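Local structure of auracyanin-A (Chloroflexus aurantiacus, 2AAN) at residues I21-K26 / H58-V63; L37-S40 / T44-I47; A71-A76 / S92-E97. The protein binds one copper ion and probably serves as a soluble electron acceptor for alternative complex III in a photosynthetic bacterium. One frame throughout, in Å; residues are numbered along the deposited sequence.

Contact 1: I21-K26 / H58-V63; sequences IEIGSK and HNWILV. With CU (copper (II) ion), chain B.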
loop_
_atom_site.group_PDB
_atom_site.type_symbol
_atom_site.label_atom_id
_atom_site.label_comp_id
_atom_site.label_asym_id
_atom_site.label_seq_id
_atom_site.Cartn_x
_atom_site.Cartn_y
_atom_site.Cartn_z
ATOM N N ILE A 21 -7.698 -10.144 -0.216
ATOM C CA ILE A 21 -6.722 -10.256 0.853
ATOM C C ILE A 21 -7.039 -9.156 1.865
ATOM O O ILE A 21 -7.105 -7.969 1.523
ATOM C CB ILE A 21 -5.301 -10.112 0.349
ATOM C CG1 ILE A 21 -4.944 -11.288 -0.544
ATOM C CG2 ILE A 21 -4.342 -10.034 1.534
ATOM C CD1 ILE A 21 -3.677 -11.058 -1.301
ATOM N N GLU A 22 -7.266 -9.569 3.110
ATOM C CA GLU A 22 -7.561 -8.634 4.190
ATOM C C GLU A 22 -6.246 -8.148 4.761
ATOM O O GLU A 22 -5.356 -8.931 5.010
ATOM C CB GLU A 22 -8.320 -9.311 5.318
ATOM C CG GLU A 22 -9.407 -10.241 4.903
ATOM C CD GLU A 22 -10.676 -9.539 4.594
ATOM O OE1 GLU A 22 -11.620 -10.247 4.189
ATOM O OE2 GLU A 22 -10.752 -8.302 4.759
ATOM N N ILE A 23 -6.124 -6.853 4.973
ATOM C CA ILE A 23 -4.945 -6.340 5.662
ATOM C C ILE A 23 -5.358 -5.109 6.393
ATOM O O ILE A 23 -6.335 -4.469 6.023
ATOM C CB ILE A 23 -3.761 -6.079 4.684
ATOM C CG1 ILE A 23 -2.492 -5.688 5.430
ATOM C CG2 ILE A 23 -4.150 -5.059 3.606
ATOM C CD1 ILE A 23 -1.265 -5.692 4.562
ATOM N N GLY A 24 -4.630 -4.773 7.452
ATOM C CA GLY A 24 -4.988 -3.583 8.192
ATOM C C GLY A 24 -3.769 -2.947 8.792
ATOM O O GLY A 24 -2.662 -3.392 8.579
ATOM N N SER A 25 -3.989 -1.874 9.523
ATOM C CA SER A 25 -2.946 -1.316 10.352
ATOM C C SER A 25 -2.828 -2.223 11.593
ATOM O O SER A 25 -3.785 -2.834 12.044
ATOM C CB SER A 25 -3.255 0.107 10.729
ATOM O OG SER A 25 -4.311 0.190 11.665
ATOM N N LYS A 26 -1.642 -2.273 12.159
ATOM C CA LYS A 26 -1.437 -3.000 13.408
ATOM C C LYS A 26 -1.886 -2.043 14.503
ATOM O O LYS A 26 -1.092 -1.340 15.106
ATOM C CB LYS A 26 0.011 -3.396 13.535
ATOM C CG LYS A 26 0.269 -4.317 14.724
ATOM C CD LYS A 26 1.727 -4.388 15.076
ATOM C CE LYS A 26 1.928 -4.988 16.465
ATOM N NZ LYS A 26 1.456 -6.388 16.457
ATOM N N HIS A 58 -4.056 6.173 6.664
ATOM C CA HIS A 58 -3.116 5.251 6.046
ATOM C C HIS A 58 -3.543 4.981 4.608
ATOM O O HIS A 58 -4.730 5.017 4.275
ATOM C CB HIS A 58 -3.144 3.895 6.736
ATOM C CG HIS A 58 -2.652 3.890 8.155
ATOM N ND1 HIS A 58 -1.339 4.133 8.495
ATOM C CD2 HIS A 58 -3.308 3.664 9.322
ATOM C CE1 HIS A 58 -1.204 4.054 9.810
ATOM N NE2 HIS A 58 -2.382 3.740 10.335
ATOM N N ASN A 59 -2.582 4.526 3.825
ATOM C CA ASN A 59 -2.898 3.890 2.554
ATOM C C ASN A 59 -2.051 2.642 2.348
ATOM O O ASN A 59 -1.229 2.285 3.199
ATOM C CB ASN A 59 -2.824 4.889 1.380
ATOM C CG ASN A 59 -1.477 5.560 1.232
ATOM O OD1 ASN A 59 -0.487 5.030 1.668
ATOM N ND2 ASN A 59 -1.441 6.749 0.601
ATOM N N TRP A 60 -2.323 1.955 1.250
ATOM C CA TRP A 60 -1.598 0.723 0.849
ATOM C C TRP A 60 -1.275 0.915 -0.599
ATOM O O TRP A 60 -2.184 0.941 -1.412
ATOM C CB TRP A 60 -2.469 -0.514 1.026
ATOM C CG TRP A 60 -1.795 -1.817 0.708
ATOM C CD1 TRP A 60 -1.209 -2.650 1.590
ATOM C CD2 TRP A 60 -1.733 -2.468 -0.567
ATOM N NE1 TRP A 60 -0.686 -3.755 0.938
ATOM C CE2 TRP A 60 -1.022 -3.681 -0.385
ATOM C CE3 TRP A 60 -2.159 -2.132 -1.845
ATOM C CZ2 TRP A 60 -0.730 -4.546 -1.435
ATOM C CZ3 TRP A 60 -1.870 -2.997 -2.890
ATOM C CH2 TRP A 60 -1.188 -4.201 -2.676
ATOM N N ILE A 61 0.010 1.108 -0.880
ATOM C CA ILE A 61 0.490 1.390 -2.216
ATOM C C ILE A 61 1.509 0.322 -2.621
ATOM O O ILE A 61 2.526 0.125 -1.949
ATOM C CB ILE A 61 1.162 2.781 -2.283
ATOM C CG1 ILE A 61 0.277 3.880 -1.659
ATOM C CG2 ILE A 61 1.596 3.141 -3.698
ATOM C CD1 ILE A 61 -1.109 4.117 -2.239
ATOM N N LEU A 62 1.244 -0.330 -3.741
ATOM C CA LEU A 62 2.128 -1.341 -4.287
ATOM C C LEU A 62 3.037 -0.741 -5.303
ATOM O O LEU A 62 2.577 -0.193 -6.304
ATOM C CB LEU A 62 1.317 -2.432 -4.961
ATOM C CG LEU A 62 2.049 -3.633 -5.532
ATOM C CD1 LEU A 62 2.821 -4.377 -4.457
ATOM C CD2 LEU A 62 1.049 -4.556 -6.135
ATOM N N VAL A 63 4.328 -0.839 -5.069
ATOM C CA VAL A 63 5.244 -0.124 -5.925
ATOM C C VAL A 63 6.170 -1.058 -6.645
ATOM O O VAL A 63 6.328 -2.225 -6.266
ATOM C CB VAL A 63 6.040 0.920 -5.174
ATOM C CG1 VAL A 63 5.099 1.905 -4.476
ATOM C CG2 VAL A 63 6.933 0.262 -4.225
HETATM CU CU CU B . 0.166 4.854 7.286
#
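Ser25 and His58 mark the nearest approach of the two backbones, 7.9 Å between CA atoms, and the touching parts, 23-25 and 58-60, run in roughly opposite directions, 151° apart. At that spacing only side chains bridge the gap. Two separate pairs do so. The CB of Ser25 sits against the far side of the His58 imidazole, 3.8 Å from His58 NE2 and about as far from CD2. It comes in at a slant to the ring. The serine hydroxyl bonds elsewhere, to the backbone O of Gly27. His58 has its CG beside the backbone N (chi1 -66°), and the ring is turned so that ND1 points at the copper. The His58 ND1 to copper distance is 2.1 Å. Cys123, His128 and Met132 complete the metal site.

The second pair is apolar. Ile23 is fully stretched, with CG1 opposite the backbone N (chi1 -174°) and CD1 at the end of the chain. That methyl, Ile23 CD1, reaches the pyrrole part of Trp60, 4.1 Å from Trp60 NE1 and 4.3 Å from Trp60 CD1. The two side chains cross at about a right angle. The indole also meets the ring of Tyr121. The backbone N of Trp60 bonds to Ser98 OG.

All four residues are buried. Through Ser25 CB, the copper ligand has a methylene packed at NE2 and CD2, on the side of its ring away from the metal. His58 also touches Phe49, Asn51 and Met132. Together these contacts may limit swinging of the imidazole, consistent with the rigid copper site of blue copper proteins.

Contact 2: L37-S40 / T44-I47; sequences LTVS and TVTI
Val39 and Val45 face each other across the short link between strands 36-39 and 44-50, which belong to different sheets. Their CA atoms are 7.8 Å apart. Val39 is the side chain to follow. Its CB already lies 4.1 Å from Val45 CG2. From there Val39 CG1 branches beside the backbone N (chi1 -64°) and comes 3.8 Å from the same methyl, Val45 CG2. Val45 CG2 thus rests against CB and CG1 of Val39, with CG2 of Val39 slightly farther off. The two valines cross at about a right angle.

Further along, Leu37 and Ile47 are set wider apart, with 10.3 Å between CA atoms. They still meet, because both side chains reach inward. Leu37 CD1 and Ile47 CD1 touch tip to tip at 3.9 Å. Ile47 gets there by a bend: its CG1 lies beside the backbone N and chi2 is -76°, which turns CD1 toward the leucine. All four residues are buried, and the contact is wholly apolar.

The backbones do not pair with each other. Strand 36-39 bonds instead to strand 133-138, as between Leu37 and Val137. Strand 44-50 lies between strands 19-24 and 106-112. The contact therefore joins the two sheets of the cupredoxin sandwich near the short loop between the two strands. Ile21 of strand 19-24 packs beside Leu37, Val39 and Val45. Leu136 of strand 133-138 backs Leu37 and Val39, while Phe111 of strand 106-112 lies against Val45 and Ile47.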
loop_
_atom_site.group_PDB
_atom_site.type_symbol
_atom_site.label_atom_id
_atom_site.label_comp_id
_atom_site.label_asym_id
_atom_site.label_seq_id
_atom_site.Cartn_x
_atom_site.Cartn_y
_atom_site.Cartn_z
ATOM N N LEU A 37 2.406 -10.919 1.896
ATOM C CA LEU A 37 1.268 -11.442 1.135
ATOM C C LEU A 37 1.795 -12.217 -0.043
ATOM O O LEU A 37 2.815 -11.851 -0.596
ATOM C CB LEU A 37 0.410 -10.290 0.631
ATOM C CG LEU A 37 -0.064 -9.281 1.671
ATOM C CD1 LEU A 37 -0.814 -8.123 1.004
ATOM C CD2 LEU A 37 -0.927 -9.943 2.758
ATOM N N THR A 38 1.136 -13.322 -0.382
ATOM C CA THR A 38 1.530 -14.135 -1.507
ATOM C C THR A 38 0.332 -14.306 -2.404
ATOM O O THR A 38 -0.752 -14.629 -1.933
ATOM C CB THR A 38 2.013 -15.518 -1.080
ATOM O OG1 THR A 38 3.106 -15.375 -0.182
ATOM C CG2 THR A 38 2.494 -16.301 -2.295
ATOM N N VAL A 39 0.538 -14.033 -3.689
ATOM C CA VAL A 39 -0.492 -14.205 -4.699
ATOM C C VAL A 39 0.176 -14.861 -5.901
ATOM O O VAL A 39 1.402 -15.040 -5.904
ATOM C CB VAL A 39 -1.164 -12.863 -5.091
ATOM C CG1 VAL A 39 -1.908 -12.266 -3.874
ATOM C CG2 VAL A 39 -0.155 -11.855 -5.647
ATOM N N SER A 40 -0.624 -15.192 -6.913
ATOM C CA SER A 40 -0.120 -15.731 -8.197
ATOM C C SER A 40 -0.093 -14.632 -9.232
ATOM O O SER A 40 -0.946 -13.761 -9.220
ATOM C CB SER A 40 -1.026 -16.856 -8.711
ATOM O OG SER A 40 -1.385 -17.726 -7.653
ATOM N N THR A 44 -6.473 -11.872 -10.045
ATOM C CA THR A 44 -7.251 -10.718 -9.588
ATOM C C THR A 44 -7.272 -10.715 -8.056
ATOM O O THR A 44 -7.804 -11.650 -7.421
ATOM C CB THR A 44 -8.718 -10.686 -10.141
ATOM O OG1 THR A 44 -8.699 -10.697 -11.567
ATOM C CG2 THR A 44 -9.450 -9.425 -9.689
ATOM N N VAL A 45 -6.668 -9.664 -7.497
ATOM C CA VAL A 45 -6.494 -9.451 -6.064
ATOM C C VAL A 45 -7.253 -8.190 -5.657
ATOM O O VAL A 45 -7.062 -7.128 -6.259
ATOM C CB VAL A 45 -4.999 -9.213 -5.684
ATOM C CG1 VAL A 45 -4.849 -9.091 -4.113
ATOM C CG2 VAL A 45 -4.117 -10.298 -6.249
ATOM N N THR A 46 -8.170 -8.329 -4.701
ATOM C CA THR A 46 -8.782 -7.197 -4.041
ATOM C C THR A 46 -8.108 -7.092 -2.661
ATOM O O THR A 46 -8.176 -8.007 -1.855
ATOM C CB THR A 46 -10.330 -7.330 -3.914
ATOM O OG1 THR A 46 -10.933 -7.422 -5.229
ATOM C CG2 THR A 46 -10.906 -6.103 -3.170
ATOM N N ILE A 47 -7.411 -5.997 -2.431
ATOM C CA ILE A 47 -6.916 -5.660 -1.096
ATOM C C ILE A 47 -7.995 -4.869 -0.372
ATOM O O ILE A 47 -8.491 -3.859 -0.873
ATOM C CB ILE A 47 -5.592 -4.847 -1.170
ATOM C CG1 ILE A 47 -4.477 -5.685 -1.814
ATOM C CG2 ILE A 47 -5.223 -4.318 0.219
ATOM C CD1 ILE A 47 -3.894 -6.712 -0.940
#

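Contact 3: A71-A76 / S92-E97; sequences ANIANA and SNIIAE
Ile73 sets its end methyl to one side of the flat peptide group that joins Asn93 to Ile94. CD1 of Ile73 stands above the plane of this group, out beyond its oxygen, 4.0 Å from Asn93 O. The touch is a van der Waals one. The side chain of Asn93 meets the same methyl through its CB, 4.4 Å from Ile73 CD1, and the amide beyond it does not join in.

Ile73 CD1 also meets Ile94 CG1 at 4.1 Å. The two isoleucines pass at a slant. Both place CG1 beside the backbone N and run on extended, and in Ile73 (chi2 164°) this carries CD1 well out from the helix. This methyl makes the closest touches; Ile73 CG2 also lies near Ile94 CD1.

The helix, residues 67-80, thus leans on the start of strand 94-97, an outermost strand of its sheet, and on the residue before it. Val63 of strand 61-63, with Leu87 and Pro88 of the intervening loop, also lines Ile73. Ile94 packs on Ile61. Next along, Ile95 and Ala96 both face Leu62, forming a classic beta bulge in the pairing of strands 94-97 and 61-63.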
loop_
_atom_site.group_PDB
_atom_site.type_symbol
_atom_site.label_atom_id
_atom_site.label_comp_id
_atom_site.label_asym_id
_atom_site.label_seq_id
_atom_site.Cartn_x
_atom_site.Cartn_y
_atom_site.Cartn_z
ATOM N N ALA A 71 11.135 5.114 -1.032
ATOM C CA ALA A 71 11.444 6.331 -0.299
ATOM C C ALA A 71 11.181 7.576 -1.151
ATOM O O ALA A 71 10.656 8.598 -0.663
ATOM C CB ALA A 71 12.877 6.322 0.169
ATOM N N ASN A 72 11.550 7.491 -2.421
ATOM C CA ASN A 72 11.272 8.561 -3.379
ATOM C C ASN A 72 9.769 8.869 -3.497
ATOM O O ASN A 72 9.369 10.032 -3.485
ATOM C CB ASN A 72 11.892 8.203 -4.738
ATOM C CG ASN A 72 11.561 9.220 -5.834
ATOM O OD1 ASN A 72 10.713 8.956 -6.704
ATOM N ND2 ASN A 72 12.230 10.380 -5.804
ATOM N N ILE A 73 8.951 7.826 -3.625
ATOM C CA ILE A 73 7.518 7.988 -3.735
ATOM C C ILE A 73 6.947 8.595 -2.457
ATOM O O ILE A 73 6.280 9.647 -2.488
ATOM C CB ILE A 73 6.826 6.640 -4.068
ATOM C CG1 ILE A 73 7.164 6.242 -5.491
ATOM C CG2 ILE A 73 5.325 6.758 -3.896
ATOM C CD1 ILE A 73 6.884 4.840 -5.793
ATOM N N ALA A 74 7.236 7.988 -1.323
ATOM C CA ALA A 74 6.812 8.601 -0.042
ATOM C C ALA A 74 7.287 10.051 0.089
ATOM O O ALA A 74 6.532 10.936 0.513
ATOM C CB ALA A 74 7.289 7.774 1.138
ATOM N N ASN A 75 8.526 10.326 -0.290
ATOM C CA ASN A 75 9.016 11.696 -0.137
ATOM C C ASN A 75 8.227 12.692 -1.001
ATOM O O ASN A 75 7.931 13.813 -0.554
ATOM C CB ASN A 75 10.500 11.791 -0.450
ATOM C CG ASN A 75 11.016 13.177 -0.285
ATOM O OD1 ASN A 75 11.217 13.655 0.833
ATOM N ND2 ASN A 75 11.222 13.855 -1.398
ATOM N N ALA A 76 7.879 12.274 -2.223
ATOM C CA ALA A 76 7.056 13.075 -3.123
ATOM C C ALA A 76 5.697 13.336 -2.492
ATOM O O ALA A 76 5.144 14.432 -2.600
ATOM C CB ALA A 76 6.884 12.361 -4.472
ATOM N N SER A 92 4.486 5.747 -12.993
ATOM C CA SER A 92 5.391 4.807 -13.656
ATOM C C SER A 92 5.809 3.646 -12.733
ATOM O O SER A 92 5.919 2.521 -13.164
ATOM C CB SER A 92 6.618 5.547 -14.229
ATOM O OG SER A 92 6.232 6.592 -15.131
ATOM N N ASN A 93 5.994 3.917 -11.458
ATOM C CA ASN A 93 6.440 2.894 -10.520
ATOM C C ASN A 93 5.399 2.551 -9.445
ATOM O O ASN A 93 5.739 2.055 -8.381
ATOM C CB ASN A 93 7.746 3.366 -9.863
ATOM C CG ASN A 93 8.902 3.369 -10.828
ATOM O OD1 ASN A 93 9.220 2.351 -11.403
ATOM N ND2 ASN A 93 9.533 4.509 -11.002
ATOM N N ILE A 94 4.143 2.837 -9.729
ATOM C CA ILE A 94 3.041 2.507 -8.869
ATOM C C ILE A 94 2.193 1.508 -9.636
ATOM O O ILE A 94 1.692 1.793 -10.751
ATOM C CB ILE A 94 2.272 3.777 -8.430
ATOM C CG1 ILE A 94 3.189 4.636 -7.540
ATOM C CG2 ILE A 94 0.995 3.460 -7.706
ATOM C CD1 ILE A 94 2.715 6.076 -7.366
ATOM N N ILE A 95 2.012 0.337 -9.032
ATOM C CA ILE A 95 1.226 -0.733 -9.628
ATOM C C ILE A 95 -0.235 -0.623 -9.240
ATOM O O ILE A 95 -1.143 -0.849 -10.072
ATOM C CB ILE A 95 1.778 -2.110 -9.232
ATOM C CG1 ILE A 95 3.205 -2.265 -9.789
ATOM C CG2 ILE A 95 0.892 -3.195 -9.784
ATOM C CD1 ILE A 95 3.962 -3.433 -9.249
ATOM N N ALA A 96 -0.473 -0.328 -7.970
ATOM C CA ALA A 96 -1.838 -0.188 -7.476
ATOM C C ALA A 96 -1.845 0.728 -6.262
ATOM O O ALA A 96 -0.829 0.802 -5.545
ATOM C CB ALA A 96 -2.402 -1.565 -7.139
ATOM N N GLU A 97 -2.960 1.456 -6.081
ATOM C CA GLU A 97 -3.134 2.368 -4.960
ATOM C C GLU A 97 -4.465 2.167 -4.282
ATOM O O GLU A 97 -5.517 2.317 -4.914
ATOM C CB GLU A 97 -3.137 3.846 -5.389
ATOM C CG GLU A 97 -2.052 4.352 -6.230
ATOM C CD GLU A 97 -2.396 5.741 -6.819
ATOM O OE1 GLU A 97 -3.417 6.354 -6.434
ATOM O OE2 GLU A 97 -1.636 6.225 -7.661
#

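Overall arrangement
Contacts 1 and 2 lie about 12 Å apart between centres, contacts 1 and 3 about 14 Å, and contacts 2 and 3 about 19 Å. Contact 2 falls within the chain between the two halves of contact 1; contact 3 follows. Contacts 1 and 2 share the sheet with strands 19-24 and 44-50, and Ile21 CD1 lies 3.6 Å from Val45 CG1. Contact 2 joins the two sheets directly. Contact 1 packs strand 19-24 and the residue after it against the segment leading into strand 61-63. Val63 CG1 of that segment meets Ile73 CD1 of contact 3 at 3.7 Å. Contact 1 alone reaches the copper, through His58; contacts 2 and 3 belong to the surrounding scaffold.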